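Local coordinates for DNA repair and recombination protein RadB (Thermococcus kodakarensis, PDB 2CVH) that is probably involved in DNA repair and homologous recombination as a RecA-like, ATP-binding protein that binds DNA but has only very weak ATPase activity, at residues Y50-E54 with G55-P59; R92-I95 with G96-K99; L139-A142 with R143-I147. All blocks are in the same frame, centred on the assembly; numbering follows the deposited sequence.

Interaction 1 (Y50-E54 with G55-P59); sequences YVDTE and GGFSP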
ATOM      1  N   TYR A  50      -9.273   4.961  -1.133  1.00 18.29           N
ATOM      2  CA  TYR A  50      -8.852   3.776  -0.433  1.00 17.92           C
ATOM      3  C   TYR A  50      -9.793   2.626  -0.743  1.00 19.88           C
ATOM      4  O   TYR A  50     -10.945   2.615  -0.331  1.00 25.31           O
ATOM      5  CB  TYR A  50      -8.787   4.098   1.074  1.00 17.17           C
ATOM      6  CG  TYR A  50      -7.921   3.165   1.898  1.00 14.74           C
ATOM      7  CD1 TYR A  50      -8.262   1.804   2.041  1.00 16.37           C
ATOM      8  CD2 TYR A  50      -6.772   3.639   2.550  1.00 14.08           C
ATOM      9  CE1 TYR A  50      -7.476   0.928   2.810  1.00 15.23           C
ATOM     10  CE2 TYR A  50      -5.980   2.776   3.328  1.00 14.30           C
ATOM     11  CZ  TYR A  50      -6.336   1.418   3.449  1.00 15.03           C
ATOM     12  OH  TYR A  50      -5.542   0.541   4.172  1.00 19.65           O
ATOM     13  N   VAL A  51      -9.315   1.686  -1.544  1.00 26.26           N
ATOM     14  CA  VAL A  51     -10.106   0.520  -1.922  1.00 26.35           C
ATOM     15  C   VAL A  51      -9.788  -0.543  -0.888  1.00 29.10           C
ATOM     16  O   VAL A  51      -8.708  -1.144  -0.901  1.00 29.35           O
ATOM     17  CB  VAL A  51      -9.748   0.038  -3.344  1.00 22.80           C
ATOM     18  CG1 VAL A  51     -10.593  -1.160  -3.716  1.00 21.48           C
ATOM     19  CG2 VAL A  51      -9.960   1.181  -4.350  1.00 21.89           C
ATOM     20  N   ASP A  52     -10.714  -0.718   0.046  1.00 30.99           N
ATOM     21  CA  ASP A  52     -10.527  -1.654   1.126  1.00 30.68           C
ATOM     22  C   ASP A  52     -11.334  -2.901   0.966  1.00 32.11           C
ATOM     23  O   ASP A  52     -12.459  -2.990   1.446  1.00 38.45           O
ATOM     24  CB  ASP A  52     -10.856  -0.996   2.458  1.00 32.81           C
ATOM     25  CG  ASP A  52     -10.343  -1.794   3.646  1.00 37.50           C
ATOM     26  OD1 ASP A  52      -9.533  -2.739   3.472  1.00 43.40           O
ATOM     27  OD2 ASP A  52     -10.740  -1.472   4.770  1.00 37.09           O
ATOM     28  N   THR A  53     -10.725  -3.893   0.346  1.00 32.00           N
ATOM     29  CA  THR A  53     -11.379  -5.162   0.115  1.00 39.34           C
ATOM     30  C   THR A  53     -11.188  -6.081   1.312  1.00 39.03           C
ATOM     31  O   THR A  53     -11.998  -6.960   1.554  1.00 36.32           O
ATOM     32  CB  THR A  53     -10.794  -5.829  -1.144  1.00 43.45           C
ATOM     33  OG1 THR A  53     -10.477  -4.814  -2.107  1.00 46.39           O
ATOM     34  CG2 THR A  53     -11.808  -6.768  -1.775  1.00 45.92           C
ATOM     35  N   GLU A  54     -10.131  -5.828   2.076  1.00 45.39           N
ATOM     36  CA  GLU A  54      -9.763  -6.642   3.235  1.00 52.11           C
ATOM     37  C   GLU A  54     -10.263  -6.123   4.599  1.00 52.28           C
ATOM     38  O   GLU A  54     -10.025  -6.747   5.636  1.00 57.09           O
ATOM     39  CB  GLU A  54      -8.226  -6.800   3.251  1.00 56.68           C
ATOM     40  CG  GLU A  54      -7.669  -7.916   4.150  1.00 63.64           C
ATOM     41  CD  GLU A  54      -6.576  -7.425   5.104  1.00 68.53           C
ATOM     42  OE1 GLU A  54      -6.819  -7.411   6.333  1.00 69.56           O
ATOM     43  OE2 GLU A  54      -5.479  -7.047   4.629  1.00 70.80           O
ATOM     44  N   GLY A  55     -10.966  -5.000   4.616  1.00 48.22           N
ATOM     45  CA  GLY A  55     -11.429  -4.487   5.890  1.00 41.70           C
ATOM     46  C   GLY A  55     -10.253  -4.179   6.802  1.00 37.94           C
ATOM     47  O   GLY A  55     -10.346  -4.338   8.015  1.00 39.57           O
ATOM     48  N   GLY A  56      -9.134  -3.762   6.211  1.00 35.42           N
ATOM     49  CA  GLY A  56      -7.957  -3.412   6.990  1.00 30.08           C
ATOM     50  C   GLY A  56      -7.942  -1.957   7.427  1.00 30.46           C
ATOM     51  O   GLY A  56      -7.089  -1.551   8.210  1.00 32.37           O
ATOM     52  N   PHE A  57      -8.890  -1.162   6.932  1.00 29.99           N
ATOM     53  CA  PHE A  57      -8.962   0.263   7.270  1.00 26.12           C
ATOM     54  C   PHE A  57      -9.741   0.515   8.554  1.00 21.66           C
ATOM     55  O   PHE A  57     -10.871   0.051   8.708  1.00 20.10           O
ATOM     56  CB  PHE A  57      -9.587   1.073   6.130  1.00 21.83           C
ATOM     57  CG  PHE A  57      -9.724   2.523   6.447  1.00 22.47           C
ATOM     58  CD1 PHE A  57     -10.870   3.011   7.060  1.00 23.87           C
ATOM     59  CD2 PHE A  57      -8.691   3.401   6.174  1.00 20.16           C
ATOM     60  CE1 PHE A  57     -10.977   4.367   7.401  1.00 26.52           C
ATOM     61  CE2 PHE A  57      -8.787   4.759   6.509  1.00 24.75           C
ATOM     62  CZ  PHE A  57      -9.930   5.242   7.124  1.00 24.67           C
ATOM     63  N   SER A  58      -9.155   1.291   9.451  1.00 22.12           N
ATOM     64  CA  SER A  58      -9.810   1.581  10.730  1.00 24.84           C
ATOM     65  C   SER A  58      -9.902   3.063  10.980  1.00 20.69           C
ATOM     66  O   SER A  58      -8.877   3.717  11.139  1.00 21.19           O
ATOM     67  CB  SER A  58      -9.058   0.941  11.903  1.00 24.25           C
ATOM     68  OG  SER A  58      -9.651   1.323  13.124  1.00 24.20           O
ATOM     69  N   PRO A  59     -11.144   3.605  11.009  1.00 21.54           N
ATOM     70  CA  PRO A  59     -11.449   5.021  11.241  1.00 16.79           C
ATOM     71  C   PRO A  59     -10.864   5.482  12.560  1.00 13.42           C
ATOM     72  O   PRO A  59     -10.209   6.524  12.620  1.00 12.62           O
ATOM     73  CB  PRO A  59     -12.978   5.032  11.275  1.00 18.71           C
ATOM     74  CG  PRO A  59     -13.343   3.975  10.288  1.00 20.79           C
ATOM     75  CD  PRO A  59     -12.374   2.864  10.651  1.00 20.39           C
TER
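Asp52, the last residue of strand 47-52, turns its carboxylate into the loop that follows and binds the amides of Gly56 and Phe57. Its OD1 accepts from Gly56 N at 3.0 Å through the syn lone pair. Its OD2 takes Phe57 N at 2.9 Å, with the donor standing 39° out of the carboxylate plane. Asp52 CG lies anti to the residue's own backbone N (chi1 -165°), and this swings the carboxylate across the mouth of the turn.

The tight side is formed by two rings. The edge of Phe57 points at the face of Tyr50 in an edge-to-face stack, centroids 5.2 Å apart and planes at 62°. Phe57 CD2 sits over the centre of the tyrosine ring, 3.9 Å above its plane. Phe57 CB also reaches Tyr50 CE1 at 3.9 Å. Phe80 and Leu82 of the edge strand 80-83 each touch both Tyr50 and Phe57, so the aromatic pair joins the loop to the neighbouring strands 47-52 and 80-83.

The other side is looser. Gly55 is exposed and has a positive phi; a CB there would run into Glu54 O. Glu54 leads its side chain off to the Tyr29 side chain of the predicted ATP site. At the far end, Ser58 N-caps helix 59-67 through OG and Arg61 N.

With an alanine here instead of Asp52, the amides of Gly56 and Phe57 would probably lose their carboxylate acceptor, and the turn could drift from the strand end.

The motif is a strand-to-helix turn in a RecA-like P-loop NTPase domain. Two NH groups on one carboxylate imply a loop fixed by polar bonds at its bend and by aromatic packing beyond it.

Interaction 2 (R92-I95 with G96-K99); sequences RRVI and GSLK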
ATOM      1  N   ARG A  92     -12.671  -4.994  -9.447  1.00 66.20           N
ATOM      2  CA  ARG A  92     -12.293  -4.489 -10.765  1.00 68.18           C
ATOM      3  C   ARG A  92     -13.227  -3.337 -11.178  1.00 66.73           C
ATOM      4  O   ARG A  92     -12.803  -2.394 -11.847  1.00 65.33           O
ATOM      5  CB  ARG A  92     -12.333  -5.634 -11.793  1.00 71.34           C
ATOM      6  CG  ARG A  92     -12.454  -5.220 -13.272  1.00 75.12           C
ATOM      7  CD  ARG A  92     -11.154  -5.366 -14.084  1.00 76.79           C
ATOM      8  NE  ARG A  92     -10.157  -4.366 -13.725  1.00 77.44           N
ATOM      9  CZ  ARG A  92     -10.289  -3.064 -13.947  1.00 77.04           C
ATOM     10  NH1 ARG A  92     -11.370  -2.592 -14.548  1.00 77.28           N
ATOM     11  NH2 ARG A  92      -9.378  -2.225 -13.485  1.00 78.36           N
ATOM     12  N   ARG A  93     -14.483  -3.400 -10.741  1.00 66.59           N
ATOM     13  CA  ARG A  93     -15.471  -2.362 -11.054  1.00 67.08           C
ATOM     14  C   ARG A  93     -15.131  -1.063 -10.328  1.00 62.29           C
ATOM     15  O   ARG A  93     -15.259   0.036 -10.883  1.00 58.92           O
ATOM     16  CB  ARG A  93     -16.871  -2.823 -10.649  1.00 72.69           C
ATOM     17  CG  ARG A  93     -17.152  -4.262 -11.022  1.00 81.78           C
ATOM     18  CD  ARG A  93     -18.528  -4.708 -10.551  1.00 89.49           C
ATOM     19  NE  ARG A  93     -18.660  -6.164 -10.589  1.00 92.86           N
ATOM     20  CZ  ARG A  93     -19.349  -6.882  -9.706  1.00 93.12           C
ATOM     21  NH1 ARG A  93     -19.979  -6.292  -8.695  1.00 92.75           N
ATOM     22  NH2 ARG A  93     -19.415  -8.196  -9.849  1.00 93.65           N
ATOM     23  N   VAL A  94     -14.674  -1.219  -9.088  1.00 57.07           N
ATOM     24  CA  VAL A  94     -14.285  -0.113  -8.221  1.00 51.61           C
ATOM     25  C   VAL A  94     -13.032   0.532  -8.795  1.00 47.22           C
ATOM     26  O   VAL A  94     -12.942   1.756  -8.889  1.00 45.63           O
ATOM     27  CB  VAL A  94     -13.993  -0.621  -6.777  1.00 51.45           C
ATOM     28  CG1 VAL A  94     -13.197   0.413  -5.982  1.00 51.03           C
ATOM     29  CG2 VAL A  94     -15.302  -0.961  -6.070  1.00 50.41           C
ATOM     30  N   ILE A  95     -12.071  -0.303  -9.186  1.00 43.92           N
ATOM     31  CA  ILE A  95     -10.830   0.198  -9.754  1.00 40.09           C
ATOM     32  C   ILE A  95     -11.158   0.905 -11.057  1.00 39.89           C
ATOM     33  O   ILE A  95     -10.647   1.990 -11.330  1.00 36.03           O
ATOM     34  CB  ILE A  95      -9.808  -0.927  -9.924  1.00 38.22           C
ATOM     35  CG1 ILE A  95      -9.351  -1.390  -8.537  1.00 35.40           C
ATOM     36  CG2 ILE A  95      -8.620  -0.438 -10.717  1.00 39.18           C
ATOM     37  CD1 ILE A  95      -8.378  -2.511  -8.550  1.00 36.37           C
ATOM     38  N   GLY A  96     -12.093   0.327 -11.808  1.00 41.34           N
ATOM     39  CA  GLY A  96     -12.521   0.939 -13.046  1.00 44.15           C
ATOM     40  C   GLY A  96     -13.153   2.283 -12.736  1.00 46.96           C
ATOM     41  O   GLY A  96     -12.808   3.294 -13.357  1.00 46.81           O
ATOM     42  N   SER A  97     -14.020   2.317 -11.724  1.00 49.34           N
ATOM     43  CA  SER A  97     -14.696   3.555 -11.338  1.00 52.28           C
ATOM     44  C   SER A  97     -13.676   4.632 -10.967  1.00 51.77           C
ATOM     45  O   SER A  97     -13.825   5.817 -11.321  1.00 52.36           O
ATOM     46  CB  SER A  97     -15.665   3.308 -10.164  1.00 56.87           C
ATOM     47  OG  SER A  97     -15.008   3.206  -8.900  1.00 61.01           O
ATOM     48  N   LEU A  98     -12.619   4.198 -10.282  1.00 48.38           N
ATOM     49  CA  LEU A  98     -11.557   5.086  -9.832  1.00 45.75           C
ATOM     50  C   LEU A  98     -11.008   5.976 -10.926  1.00 44.37           C
ATOM     51  O   LEU A  98     -10.496   7.068 -10.649  1.00 40.02           O
ATOM     52  CB  LEU A  98     -10.421   4.281  -9.204  1.00 46.49           C
ATOM     53  CG  LEU A  98     -10.662   3.734  -7.797  1.00 45.25           C
ATOM     54  CD1 LEU A  98      -9.359   3.172  -7.263  1.00 43.15           C
ATOM     55  CD2 LEU A  98     -11.171   4.847  -6.882  1.00 44.73           C
ATOM     56  N   LYS A  99     -11.146   5.518 -12.167  1.00 46.56           N
ATOM     57  CA  LYS A  99     -10.659   6.267 -13.314  1.00 52.18           C
ATOM     58  C   LYS A  99     -11.251   7.674 -13.316  1.00 55.23           C
ATOM     59  O   LYS A  99     -10.518   8.653 -13.485  1.00 55.76           O
ATOM     60  CB  LYS A  99     -10.998   5.531 -14.609  1.00 54.22           C
ATOM     61  CG  LYS A  99      -9.936   5.659 -15.698  1.00 58.15           C
ATOM     62  CD  LYS A  99     -10.194   4.698 -16.877  1.00 60.20           C
ATOM     63  CE  LYS A  99     -10.112   3.232 -16.458  1.00 59.27           C
ATOM     64  NZ  LYS A  99     -10.543   2.304 -17.533  1.00 59.46           N
TER
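Ser97 and Leu98 both donate to Val94 O on helix 90-101, the crossover helix of this RecA-like fold that leads from strand 80-83 to strand 106-112. Leu98 N makes the usual helical bond, one of three such bonds here. Ser97 OG adds a second, short one at 2.5 Å. Its OG lies between the backbone N and the carbonyl carbon (chi1 78°), which turns the hydroxyl back toward the preceding turn. Two donors therefore grip one carbonyl oxygen, and the serine hydroxyl finds its acceptor inside its own helix.

The Leu98 side chain can be followed outward. CB rests on Ile95 O at 3.1 Å. CG comes next and lies 3.2 Å from Val94 O. There the chain forks. CD1 approaches Ile95 CA at 4.1 Å, and CD2 lies 4.1 Å from Val94 O. CG sits beside the backbone N, opposite the carbonyl carbon (chi1 -76°), which sets it against Val94 O. Beyond the helix, Leu98 and Val94 face the sheet. Both touch Val51 of strand 47-52 and Phe83 of strand 80-83.

The other flank faces helix 128-145. There Arg92 touches Gln134 and Val137, and its NE forms a long, weak ion pair with Glu130 OE2. The arginine chain bends at chi2 and chi3 and carries the guanidinium forward to the next turn, beside Gly96. Arg92 NH1 comes within 4.0 Å of Gly96 CA.

Interaction 3 (L139-A142 with R143-I147); sequences LWIA and RKHNI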
ATOM      1  N   LEU A 139      -1.983   1.806 -12.833  1.00 17.29           N
ATOM      2  CA  LEU A 139      -0.806   2.506 -13.372  1.00 21.62           C
ATOM      3  C   LEU A 139      -1.278   3.702 -14.212  1.00 23.46           C
ATOM      4  O   LEU A 139      -0.718   4.796 -14.136  1.00 24.84           O
ATOM      5  CB  LEU A 139       0.081   1.568 -14.214  1.00 22.11           C
ATOM      6  CG  LEU A 139       1.374   2.191 -14.784  1.00 22.93           C
ATOM      7  CD1 LEU A 139       2.301   2.716 -13.693  1.00 22.80           C
ATOM      8  CD2 LEU A 139       2.079   1.165 -15.612  1.00 25.05           C
ATOM      9  N   TRP A 140      -2.350   3.491 -14.967  1.00 27.91           N
ATOM     10  CA  TRP A 140      -2.973   4.527 -15.795  1.00 31.98           C
ATOM     11  C   TRP A 140      -3.408   5.682 -14.872  1.00 27.55           C
ATOM     12  O   TRP A 140      -3.094   6.855 -15.122  1.00 23.52           O
ATOM     13  CB  TRP A 140      -4.205   3.911 -16.465  1.00 42.35           C
ATOM     14  CG  TRP A 140      -4.721   4.566 -17.706  1.00 52.80           C
ATOM     15  CD1 TRP A 140      -4.185   5.637 -18.371  1.00 57.02           C
ATOM     16  CD2 TRP A 140      -5.884   4.169 -18.446  1.00 56.55           C
ATOM     17  NE1 TRP A 140      -4.949   5.929 -19.485  1.00 59.52           N
ATOM     18  CE2 TRP A 140      -5.993   5.041 -19.556  1.00 58.29           C
ATOM     19  CE3 TRP A 140      -6.846   3.159 -18.279  1.00 56.73           C
ATOM     20  CZ2 TRP A 140      -7.029   4.935 -20.497  1.00 58.47           C
ATOM     21  CZ3 TRP A 140      -7.875   3.055 -19.209  1.00 59.14           C
ATOM     22  CH2 TRP A 140      -7.956   3.939 -20.308  1.00 58.50           C
ATOM     23  N   ILE A 141      -4.123   5.347 -13.798  1.00 23.50           N
ATOM     24  CA  ILE A 141      -4.567   6.371 -12.843  1.00 26.28           C
ATOM     25  C   ILE A 141      -3.357   7.111 -12.261  1.00 25.39           C
ATOM     26  O   ILE A 141      -3.338   8.353 -12.230  1.00 28.37           O
ATOM     27  CB  ILE A 141      -5.433   5.773 -11.665  1.00 23.89           C
ATOM     28  CG1 ILE A 141      -6.783   5.278 -12.194  1.00 20.90           C
ATOM     29  CG2 ILE A 141      -5.653   6.811 -10.558  1.00 17.94           C
ATOM     30  CD1 ILE A 141      -7.536   4.387 -11.220  1.00 22.54           C
ATOM     31  N   ALA A 142      -2.334   6.358 -11.853  1.00 23.81           N
ATOM     32  CA  ALA A 142      -1.136   6.950 -11.264  1.00 16.91           C
ATOM     33  C   ALA A 142      -0.446   7.896 -12.236  1.00 16.75           C
ATOM     34  O   ALA A 142       0.047   8.963 -11.861  1.00 14.16           O
ATOM     35  CB  ALA A 142      -0.188   5.854 -10.820  1.00 18.82           C
ATOM     36  N   ARG A 143      -0.426   7.526 -13.501  1.00 19.27           N
ATOM     37  CA  ARG A 143       0.230   8.364 -14.500  1.00 26.32           C
ATOM     38  C   ARG A 143      -0.569   9.591 -14.905  1.00 24.90           C
ATOM     39  O   ARG A 143       0.003  10.667 -15.111  1.00 27.09           O
ATOM     40  CB  ARG A 143       0.568   7.540 -15.727  1.00 28.94           C
ATOM     41  CG  ARG A 143       1.396   6.384 -15.360  1.00 34.83           C
ATOM     42  CD  ARG A 143       2.775   6.550 -15.850  1.00 36.81           C
ATOM     43  NE  ARG A 143       2.999   5.516 -16.843  1.00 39.53           N
ATOM     44  CZ  ARG A 143       4.038   4.704 -16.832  1.00 35.80           C
ATOM     45  NH1 ARG A 143       4.952   4.820 -15.869  1.00 34.47           N
ATOM     46  NH2 ARG A 143       4.146   3.780 -17.783  1.00 34.27           N
ATOM     47  N   LYS A 144      -1.880   9.447 -15.023  1.00 26.90           N
ATOM     48  CA  LYS A 144      -2.677  10.595 -15.406  1.00 33.72           C
ATOM     49  C   LYS A 144      -2.645  11.696 -14.341  1.00 31.72           C
ATOM     50  O   LYS A 144      -2.639  12.887 -14.672  1.00 34.31           O
ATOM     51  CB  LYS A 144      -4.117  10.178 -15.718  1.00 38.60           C
ATOM     52  CG  LYS A 144      -4.254   9.181 -16.868  1.00 48.99           C
ATOM     53  CD  LYS A 144      -3.370   9.540 -18.072  1.00 52.96           C
ATOM     54  CE  LYS A 144      -2.114   8.651 -18.126  1.00 55.71           C
ATOM     55  NZ  LYS A 144      -1.019   9.182 -19.001  1.00 56.02           N
ATOM     56  N   HIS A 145      -2.579  11.307 -13.072  1.00 27.49           N
ATOM     57  CA  HIS A 145      -2.570  12.282 -11.980  1.00 22.29           C
ATOM     58  C   HIS A 145      -1.231  12.476 -11.304  1.00 19.72           C
ATOM     59  O   HIS A 145      -1.080  13.324 -10.425  1.00 19.75           O
ATOM     60  CB  HIS A 145      -3.617  11.880 -10.941  1.00 25.88           C
ATOM     61  CG  HIS A 145      -4.992  11.757 -11.514  1.00 25.89           C
ATOM     62  ND1 HIS A 145      -5.564  10.543 -11.809  1.00 27.46           N
ATOM     63  CD2 HIS A 145      -5.872  12.697 -11.926  1.00 24.29           C
ATOM     64  CE1 HIS A 145      -6.736  10.737 -12.383  1.00 27.64           C
ATOM     65  NE2 HIS A 145      -6.945  12.036 -12.465  1.00 28.00           N
ATOM     66  N   ASN A 146      -0.240  11.720 -11.739  1.00 17.56           N
ATOM     67  CA  ASN A 146       1.083  11.799 -11.151  1.00 16.85           C
ATOM     68  C   ASN A 146       1.015  11.716  -9.636  1.00 17.85           C
ATOM     69  O   ASN A 146       1.419  12.636  -8.930  1.00 21.07           O
ATOM     70  CB  ASN A 146       1.829  13.067 -11.540  1.00 12.60           C
ATOM     71  CG  ASN A 146       3.328  12.883 -11.409  1.00 14.70           C
ATOM     72  OD1 ASN A 146       3.797  11.762 -11.355  1.00 10.79           O
ATOM     73  ND2 ASN A 146       4.076  13.967 -11.378  1.00 14.54           N
ATOM     74  N   ILE A 147       0.458  10.624  -9.137  1.00 17.91           N
ATOM     75  CA  ILE A 147       0.371  10.415  -7.699  1.00 17.88           C
ATOM     76  C   ILE A 147       0.717   8.948  -7.489  1.00 18.86           C
ATOM     77  O   ILE A 147       0.715   8.166  -8.446  1.00 17.14           O
ATOM     78  CB  ILE A 147      -1.036  10.695  -7.110  1.00 13.58           C
ATOM     79  CG1 ILE A 147      -2.095   9.889  -7.856  1.00  9.69           C
ATOM     80  CG2 ILE A 147      -1.315  12.202  -7.081  1.00 19.01           C
ATOM     81  CD1 ILE A 147      -3.479   9.957  -7.190  1.00 16.22           C
TER
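His145 bonds twice to Ile141 O at the C-terminal end of helix 128-145, the helix of a beta-alpha-beta unit between strands 106-112 and 149-153, which ends in a Schellman-type turn. Its backbone N and its ring ND1 both donate, each at 3.2 Å, from opposite faces of the carbonyl plane. CG sits opposite the carbonyl carbon of His145 (chi1 -57°), which brings the ring back over the preceding turn. The ND1 bond is bent, and its acceptor lies 25° out of the imidazole plane. It fixes the turn of the ring and places a hydrogen on ND1.

Two further pairs lie four residues apart. Leu139 lays CD1 over one face of the Arg143 guanidinium, 3.9 Å above its plane and toward the rim. Its CD2 reaches Arg143 NH2 at 4.0 Å. Here the aliphatic branches meet the flat side of the charged group. Trp140 meets Lys144 through the methylene chain. Lys144 CE lies near the indole plane, 3.7 Å from Trp140 CD1. The lysine bends at chi2 and chi3 to follow the indole edge.

Backbone bonds from Arg143 N to Leu139 O and from Lys144 N to Trp140 O set these spacings. Outside them, Ile141, His145 and Ile147 all touch Val102, just past helix 90-101. Ile147 also bonds through its backbone to Gly20, which ties the exit from the helix to the chain before strand 22-26.

Asn146 leaves the helix with positive phi and turns the chain. Ile147 N then closes back on Ala142 O at 3.2 Å, in the carbonyl plane and on a lone pair.

The three contacts follow one another along the chain, and interaction 2 stands at the corner, touching both others. Toward interaction 1, Val51 CG2 packs on Leu98 CD1 at 3.6 Å and on Val94 CG1 at 3.7 Å. Toward interaction 3, Leu98 CB meets Ile141 CD1 at 3.5 Å, and Lys99 NZ lies 3.2 Å from Trp140 CZ3. Interactions 1 and 3 do not touch, and their centres are about 21 Å apart. Interaction 1 alone borders the predicted ATP site, through Glu54, close to Tyr29, and through Tyr50, which touches the probable P-loop. The other two lie away from it.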